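Local coordinates for protein cell division inhibitor SulA (Pseudomonas aeruginosa, PDB 1OFU) that probably inhibits cell division during the SOS response by binding FtsZ and preventing its polymerisation and Z-ring assembly, at residues T18-A21 / P22-E26; A43-H47 / E48-R52; Q64-D67 / N68-L72. All blocks are in the same frame, centred on the assembly; numbering follows the deposited sequence.

Contact 1 of 3, residues T18-A21 / P22-E26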
loop_
_atom_site.group_PDB
_atom_site.type_symbol
_atom_site.label_atom_id
_atom_site.label_comp_id
_atom_site.label_asym_id
_atom_site.label_seq_id
_atom_site.Cartn_x
_atom_site.Cartn_y
_atom_site.Cartn_z
ATOM N N THR D 18 -4.157 -8.774 8.215
ATOM C CA THR D 18 -3.865 -7.358 8.092
ATOM C C THR D 18 -2.512 -7.099 7.409
ATOM O O THR D 18 -2.326 -6.069 6.756
ATOM C CB THR D 18 -3.921 -6.658 9.477
ATOM O OG1 THR D 18 -4.138 -5.254 9.285
ATOM C CG2 THR D 18 -2.623 -6.850 10.244
ATOM N N LEU D 19 -1.569 -8.026 7.552
ATOM C CA LEU D 19 -0.270 -7.868 6.900
ATOM C C LEU D 19 -0.392 -8.186 5.409
ATOM O O LEU D 19 0.380 -7.686 4.595
ATOM C CB LEU D 19 0.775 -8.790 7.541
ATOM C CG LEU D 19 1.341 -8.347 8.900
ATOM C CD1 LEU D 19 2.168 -9.479 9.514
ATOM C CD2 LEU D 19 2.183 -7.087 8.719
ATOM N N LEU D 20 -1.373 -9.015 5.056
ATOM C CA LEU D 20 -1.604 -9.407 3.667
ATOM C C LEU D 20 -2.222 -8.276 2.848
ATOM O O LEU D 20 -1.826 -8.022 1.713
ATOM C CB LEU D 20 -2.544 -10.622 3.628
ATOM C CG LEU D 20 -2.922 -11.240 2.280
ATOM C CD1 LEU D 20 -1.709 -11.898 1.650
ATOM C CD2 LEU D 20 -4.026 -12.271 2.484
ATOM N N ALA D 21 -3.197 -7.605 3.451
ATOM C CA ALA D 21 -3.947 -6.523 2.819
ATOM C C ALA D 21 -3.180 -5.526 1.948
ATOM O O ALA D 21 -3.562 -5.279 0.803
ATOM C CB ALA D 21 -4.739 -5.774 3.883
ATOM N N PRO D 22 -2.101 -4.926 2.476
ATOM C CA PRO D 22 -1.353 -3.961 1.664
ATOM C C PRO D 22 -0.757 -4.519 0.378
ATOM O O PRO D 22 -0.629 -3.802 -0.613
ATOM C CB PRO D 22 -0.287 -3.432 2.636
ATOM C CG PRO D 22 -0.155 -4.516 3.650
ATOM C CD PRO D 22 -1.559 -4.998 3.843
ATOM N N ILE D 23 -0.411 -5.803 0.385
ATOM C CA ILE D 23 0.170 -6.427 -0.795
ATOM C C ILE D 23 -0.910 -6.677 -1.843
ATOM O O ILE D 23 -0.719 -6.413 -3.036
ATOM C CB ILE D 23 0.849 -7.759 -0.420
ATOM C CG1 ILE D 23 2.053 -7.476 0.482
ATOM C CG2 ILE D 23 1.260 -8.511 -1.673
ATOM C CD1 ILE D 23 2.733 -8.709 1.004
ATOM N N LEU D 24 -2.050 -7.187 -1.390
ATOM C CA LEU D 24 -3.164 -7.456 -2.289
ATOM C C LEU D 24 -3.692 -6.134 -2.816
ATOM O O LEU D 24 -4.034 -6.014 -3.984
ATOM C CB LEU D 24 -4.278 -8.203 -1.554
ATOM C CG LEU D 24 -3.964 -9.659 -1.226
ATOM C CD1 LEU D 24 -5.222 -10.338 -0.692
ATOM C CD2 LEU D 24 -3.477 -10.371 -2.479
ATOM N N ARG D 25 -3.751 -5.143 -1.937
ATOM C CA ARG D 25 -4.225 -3.815 -2.301
ATOM C C ARG D 25 -3.308 -3.255 -3.395
ATOM O O ARG D 25 -3.765 -2.811 -4.446
ATOM C CB ARG D 25 -4.216 -2.942 -1.042
ATOM C CG ARG D 25 -4.795 -1.545 -1.159
ATOM C CD ARG D 25 -5.327 -1.093 0.208
ATOM N NE ARG D 25 -4.374 -1.322 1.297
ATOM C CZ ARG D 25 -4.684 -1.866 2.476
ATOM N NH1 ARG D 25 -3.749 -2.034 3.401
ATOM N NH2 ARG D 25 -5.927 -2.250 2.742
ATOM N N GLU D 26 -2.005 -3.309 -3.148
ATOM C CA GLU D 26 -1.005 -2.828 -4.094
ATOM C C GLU D 26 -1.117 -3.583 -5.418
ATOM O O GLU D 26 -1.156 -2.983 -6.494
ATOM C CB GLU D 26 0.397 -3.021 -3.496
ATOM C CG GLU D 26 1.545 -2.640 -4.423
ATOM C CD GLU D 26 1.864 -1.155 -4.399
ATOM O OE1 GLU D 26 2.726 -0.723 -5.194
ATOM O OE2 GLU D 26 1.261 -0.422 -3.584
#
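Leu20 meets Ile23 and Leu24 across the kink that Pro22 puts into helix 13-28, the helix that follows strand 4-10 in this parallel alpha/beta fold, and the stretch illustrates how a helix carries on past a residue without an amide hydrogen. The ring of Pro22 occupies the place where a hydrogen bond would normally run: its CD sits 3.2 Å from Thr18 O and its CG 3.4 Å from Leu19 O, so neither the nitrogen of Pro22 nor that of Ile23 bonds to the preceding turn in the usual way.

The backbone bonds adapt. Leu20 O accepts twice, from Leu24 N at 3.2 Å in the regular helical pattern and from Ile23 N at 2.9 Å in a tighter, more bent bond whose donor lies 39° above the carbonyl plane. Regular bonding is thus already back with Leu24 N, and Arg25 N to Ala21 O continues it.

Apolar contacts follow the inner side. Leu24 CD1 lies 3.9 Å from Leu20 CG, and the two side chains slant across each other. Both reach beyond the helix: Leu20 packs on Leu9 of strand 4-10, Leu24 on Leu45 and Trp49. Ile23 meets Leu7 and also Ile23 of the second subunit, which brings the kinked part of the helix into the interface between the two copies.

The polar end belongs to Arg25. Its NH2 bonds to Ala53 O, while NH1 forms a salt bridge with Glu26 of the second subunit. These partners hold both ends of the guanidinium. A bend at chi3 (48°) folds the chain back along its own helix, and this lays one face of the group over the preceding turn, with Ala21 O 3.9 Å above the plane and over its centre.

Contact 2 of 3, residues A43-H47 / E48-R52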
loop_
_atom_site.group_PDB
_atom_site.type_symbol
_atom_site.label_atom_id
_atom_site.label_comp_id
_atom_site.label_asym_id
_atom_site.label_seq_id
_atom_site.Cartn_x
_atom_site.Cartn_y
_atom_site.Cartn_z
ATOM N N ALA D 43 -11.402 -19.261 3.207
ATOM C CA ALA D 43 -12.732 -18.757 3.529
ATOM C C ALA D 43 -12.679 -17.381 4.164
ATOM O O ALA D 43 -13.608 -16.589 4.033
ATOM C CB ALA D 43 -13.446 -19.737 4.461
ATOM N N SER D 44 -11.584 -17.102 4.855
ATOM C CA SER D 44 -11.396 -15.816 5.503
ATOM C C SER D 44 -11.474 -14.655 4.501
ATOM O O SER D 44 -12.011 -13.595 4.817
ATOM C CB SER D 44 -10.040 -15.796 6.217
ATOM O OG SER D 44 -9.937 -14.669 7.060
ATOM N N LEU D 45 -10.925 -14.845 3.303
ATOM C CA LEU D 45 -10.960 -13.787 2.294
ATOM C C LEU D 45 -12.294 -13.721 1.569
ATOM O O LEU D 45 -12.403 -14.118 0.412
ATOM C CB LEU D 45 -9.843 -13.968 1.261
ATOM C CG LEU D 45 -8.447 -13.490 1.655
ATOM C CD1 LEU D 45 -7.864 -14.408 2.717
ATOM C CD2 LEU D 45 -7.565 -13.468 0.418
ATOM N N THR D 46 -13.306 -13.213 2.256
ATOM C CA THR D 46 -14.633 -13.078 1.676
ATOM C C THR D 46 -14.618 -11.858 0.777
ATOM O O THR D 46 -13.698 -11.038 0.843
ATOM C CB THR D 46 -15.688 -12.835 2.760
ATOM O OG1 THR D 46 -15.382 -11.612 3.443
ATOM C CG2 THR D 46 -15.703 -13.983 3.766
ATOM N N HIS D 47 -15.638 -11.732 -0.062
ATOM C CA HIS D 47 -15.727 -10.585 -0.943
ATOM C C HIS D 47 -15.790 -9.316 -0.102
ATOM O O HIS D 47 -15.301 -8.264 -0.515
ATOM C CB HIS D 47 -16.963 -10.694 -1.841
ATOM C CG HIS D 47 -16.787 -11.630 -2.998
ATOM N ND1 HIS D 47 -17.321 -11.379 -4.244
ATOM C CD2 HIS D 47 -16.143 -12.816 -3.096
ATOM C CE1 HIS D 47 -17.012 -12.370 -5.061
ATOM N NE2 HIS D 47 -16.298 -13.255 -4.390
ATOM N N GLU D 48 -16.381 -9.418 1.085
ATOM C CA GLU D 48 -16.488 -8.265 1.969
ATOM C C GLU D 48 -15.136 -7.852 2.532
ATOM O O GLU D 48 -14.824 -6.665 2.608
ATOM C CB GLU D 48 -17.454 -8.551 3.119
ATOM C CG GLU D 48 -18.734 -7.742 3.022
ATOM C CD GLU D 48 -18.468 -6.258 2.795
ATOM O OE1 GLU D 48 -17.852 -5.618 3.675
ATOM O OE2 GLU D 48 -18.871 -5.730 1.735
ATOM N N TRP D 49 -14.332 -8.832 2.929
ATOM C CA TRP D 49 -13.015 -8.526 3.465
ATOM C C TRP D 49 -12.193 -7.840 2.382
ATOM O O TRP D 49 -11.518 -6.848 2.642
ATOM C CB TRP D 49 -12.287 -9.802 3.908
ATOM C CG TRP D 49 -10.928 -9.520 4.505
ATOM C CD1 TRP D 49 -10.649 -9.236 5.811
ATOM C CD2 TRP D 49 -9.677 -9.435 3.802
ATOM N NE1 TRP D 49 -9.306 -8.979 5.969
ATOM C CE2 TRP D 49 -8.687 -9.095 4.753
ATOM C CE3 TRP D 49 -9.300 -9.610 2.464
ATOM C CZ2 TRP D 49 -7.338 -8.929 4.406
ATOM C CZ3 TRP D 49 -7.956 -9.443 2.118
ATOM C CH2 TRP D 49 -6.993 -9.107 3.089
ATOM N N LEU D 50 -12.254 -8.378 1.168
ATOM C CA LEU D 50 -11.500 -7.841 0.039
ATOM C C LEU D 50 -11.880 -6.404 -0.284
ATOM O O LEU D 50 -11.021 -5.584 -0.632
ATOM C CB LEU D 50 -11.700 -8.732 -1.193
ATOM C CG LEU D 50 -11.028 -10.103 -1.077
ATOM C CD1 LEU D 50 -11.475 -11.009 -2.210
ATOM C CD2 LEU D 50 -9.514 -9.927 -1.087
ATOM N N ARG D 51 -13.170 -6.099 -0.177
ATOM C CA ARG D 51 -13.631 -4.744 -0.432
ATOM C C ARG D 51 -13.173 -3.839 0.708
ATOM O O ARG D 51 -12.730 -2.715 0.469
ATOM C CB ARG D 51 -15.157 -4.700 -0.560
ATOM C CG ARG D 51 -15.692 -5.330 -1.847
ATOM C CD ARG D 51 -17.100 -4.840 -2.161
ATOM N NE ARG D 51 -18.115 -5.391 -1.268
ATOM C CZ ARG D 51 -18.536 -6.652 -1.298
ATOM N NH1 ARG D 51 -19.467 -7.065 -0.447
ATOM N NH2 ARG D 51 -18.030 -7.502 -2.181
ATOM N N ARG D 52 -13.276 -4.324 1.946
ATOM C CA ARG D 52 -12.846 -3.533 3.092
ATOM C C ARG D 52 -11.331 -3.339 3.077
ATOM O O ARG D 52 -10.824 -2.346 3.590
ATOM C CB ARG D 52 -13.264 -4.190 4.410
ATOM C CG ARG D 52 -14.753 -4.119 4.709
ATOM C CD ARG D 52 -15.005 -4.156 6.212
ATOM N NE ARG D 52 -16.422 -4.019 6.538
ATOM C CZ ARG D 52 -17.321 -4.992 6.403
ATOM N NH1 ARG D 52 -16.953 -6.183 5.949
ATOM N NH2 ARG D 52 -18.590 -4.771 6.718
HETATM O O HOH W 1 -19.585 -9.396 -3.969
#
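Thr46 OG1 accepts from Trp49 N at 3.0 Å, a fairly straight bond (159° at the hydrogen) in which the threonine hydroxyl caps the start of helix 47-52. The hydroxyl can do this because it stands between its own backbone N and carbonyl carbon (chi1 61°) and thus leans over the first turn. The backbone of the same residue adds a second hold, since Leu50 N donates to Thr46 O.

Ahead of the cap, Leu45 is the centre of an inverse gamma turn. Its side chain runs beside that of Trp49 in the same direction, with CG 4.1 Å from Trp49 CE3. Both residues also pack against Leu24 of helix 13-28, so this side of the turn faces that helix, with Leu45 buried.

On the other side, Arg51 bends back at chi3 until its NH2 lies 3.4 Å from His47 CB. His47 O, not hydrogen-bonded to NH2, sits over one face of the guanidinium, and Glu48 CA lies off-centre over a face. A water bridges the two side chains, 3.0 Å from His47 ND1 and, by a weak bond, 3.0 Å from Arg51 NH2. Arg51 NH1 forms a salt bridge with Glu48 OE2, though a poorly directed one (123° at the hydrogen), which may limit rotation of the Arg51 guanidinium. Arg51 NH2 also donates to the backbone of a chain of another protein, which His47 and Leu50 touch too.

A loop residue whose hydroxyl meets the third amide of the helix is the classic threonine N-cap, here opening the short helix between parallel strands 35-39 and 60-63.

Contact 3 of 3, residues Q64-D67 / N68-L72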
loop_
_atom_site.group_PDB
_atom_site.type_symbol
_atom_site.label_atom_id
_atom_site.label_comp_id
_atom_site.label_asym_id
_atom_site.label_seq_id
_atom_site.Cartn_x
_atom_site.Cartn_y
_atom_site.Cartn_z
ATOM N N GLN D 64 -12.920 -19.905 -7.693
ATOM C CA GLN D 64 -12.955 -20.982 -6.715
ATOM C C GLN D 64 -12.500 -22.302 -7.314
ATOM O O GLN D 64 -12.433 -22.454 -8.534
ATOM C CB GLN D 64 -14.363 -21.135 -6.137
ATOM C CG GLN D 64 -14.642 -20.221 -4.959
ATOM C CD GLN D 64 -13.540 -20.289 -3.913
ATOM O OE1 GLN D 64 -13.018 -21.369 -3.611
ATOM N NE2 GLN D 64 -13.182 -19.136 -3.349
ATOM N N ALA D 65 -12.181 -23.249 -6.438
ATOM C CA ALA D 65 -11.729 -24.577 -6.835
ATOM C C ALA D 65 -12.114 -25.530 -5.710
ATOM O O ALA D 65 -12.081 -25.152 -4.542
ATOM C CB ALA D 65 -10.224 -24.579 -7.040
ATOM N N LYS D 66 -12.474 -26.762 -6.058
ATOM C CA LYS D 66 -12.891 -27.742 -5.057
ATOM C C LYS D 66 -11.786 -28.211 -4.114
ATOM O O LYS D 66 -12.041 -28.457 -2.935
ATOM C CB LYS D 66 -13.536 -28.956 -5.734
ATOM C CG LYS D 66 -12.655 -29.661 -6.748
ATOM C CD LYS D 66 -13.306 -30.948 -7.243
ATOM C CE LYS D 66 -14.652 -30.679 -7.910
ATOM N NZ LYS D 66 -15.279 -31.932 -8.423
ATOM N N ASP D 67 -10.567 -28.349 -4.625
ATOM C CA ASP D 67 -9.458 -28.777 -3.782
ATOM C C ASP D 67 -8.098 -28.338 -4.309
ATOM O O ASP D 67 -7.985 -27.810 -5.416
ATOM C CB ASP D 67 -9.474 -30.301 -3.583
ATOM C CG ASP D 67 -9.351 -31.071 -4.888
ATOM O OD1 ASP D 67 -8.720 -30.557 -5.837
ATOM O OD2 ASP D 67 -9.871 -32.207 -4.956
ATOM N N ASN D 68 -7.068 -28.565 -3.500
ATOM C CA ASN D 68 -5.706 -28.183 -3.848
ATOM C C ASN D 68 -5.304 -28.593 -5.253
ATOM O O ASN D 68 -4.743 -27.791 -6.003
ATOM C CB ASN D 68 -4.724 -28.767 -2.829
ATOM C CG ASN D 68 -4.752 -28.027 -1.510
ATOM O OD1 ASN D 68 -4.253 -26.907 -1.405
ATOM N ND2 ASN D 68 -5.347 -28.641 -0.497
ATOM N N ALA D 69 -5.590 -29.840 -5.610
ATOM C CA ALA D 69 -5.251 -30.333 -6.936
ATOM C C ALA D 69 -5.957 -29.496 -8.006
ATOM O O ALA D 69 -5.374 -29.173 -9.042
ATOM C CB ALA D 69 -5.645 -31.803 -7.061
ATOM N N ALA D 70 -7.213 -29.143 -7.744
ATOM C CA ALA D 70 -7.987 -28.337 -8.686
ATOM C C ALA D 70 -7.478 -26.895 -8.710
ATOM O O ALA D 70 -7.392 -26.268 -9.766
ATOM C CB ALA D 70 -9.466 -28.366 -8.311
ATOM N N ALA D 71 -7.139 -26.371 -7.540
ATOM C CA ALA D 71 -6.631 -25.009 -7.452
ATOM C C ALA D 71 -5.300 -24.903 -8.194
ATOM O O ALA D 71 -5.015 -23.894 -8.835
ATOM C CB ALA D 71 -6.459 -24.612 -5.991
ATOM N N LEU D 72 -4.495 -25.957 -8.111
ATOM C CA LEU D 72 -3.191 -25.981 -8.772
ATOM C C LEU D 72 -3.365 -25.940 -10.290
ATOM O O LEU D 72 -2.680 -25.187 -10.987
ATOM C CB LEU D 72 -2.423 -27.249 -8.381
ATOM C CG LEU D 72 -0.892 -27.251 -8.466
ATOM C CD1 LEU D 72 -0.425 -28.692 -8.571
ATOM C CD2 LEU D 72 -0.398 -26.462 -9.661
#
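Ala65 and Asp67 meet the turn at 70-71 from a chain that alternates between extended and helical geometry. Ala65 is extended, Lys66 turns into a helical conformation, Asp67 is extended again (psi 172°), and Asn68 begins helix 68-80. This course brings the CA atoms of Ala65 and Ala71 to 5.2 Å, so the loop doubles back alongside the first turn of the helix. The backbone tie is a short one: Asp67 O accepts from Ala71 N at 2.7 Å, the opening i to i+4 bond of the helix.

The side chain of Asp67 supplies what the first turn lacks. As the N-cap residue it reaches forward so that OD1 accepts from Ala70 N at 2.8 Å, with an angle of 154° at the hydrogen. A chi1 of 60° sets the carboxylate between the backbone N and the carbonyl carbon, the position from which it can lean over the start of the helix. Two methyls pack against OD1, Ala69 CB at 3.5 Å and Ala70 CB at 3.4 Å. A negative carboxylate here would probably be favoured by the positive end of the helix dipole.

Behind the cap the contact is between methyl groups. Ala65 CB touches Ala71 CB at 3.9 Å and lies nearly as close to Ala70 CB. Lys66 adds its aliphatic part, with CG 3.8 Å from Ala70 CB, and its chain then bends away.

Residues 64-66 belong to a region assigned to FtsZ binding, although no other protein chain of this assembly touches either segment. The loop leads from strand 60-63, outermost in the sheet of this chain, into helix 68-80: Ala65 rests on Ala40, just beyond strand 35-39, Ala71 packs on Leu91, and Leu72 meets Ala98 and Leu102 of helix 96-109.

In the fold
The three contacts follow one another in series along the chain, each on a different helix of one parallel alpha/beta domain, the part of SulA present in this chain. Contacts 1 and 2 have centres 12 Å apart and share an apolar patch, where helix 13-28 packs against helix 47-52 and the loop before it. Contact 3 lies 19 Å from contact 2 between centres and does not touch it; from contact 1 it is 23 Å away, on the opposite side of the chain's centre. Contact 1 reaches the second SulA subunit and contact 2 another protein, while contact 3 includes part of the assigned FtsZ-binding region.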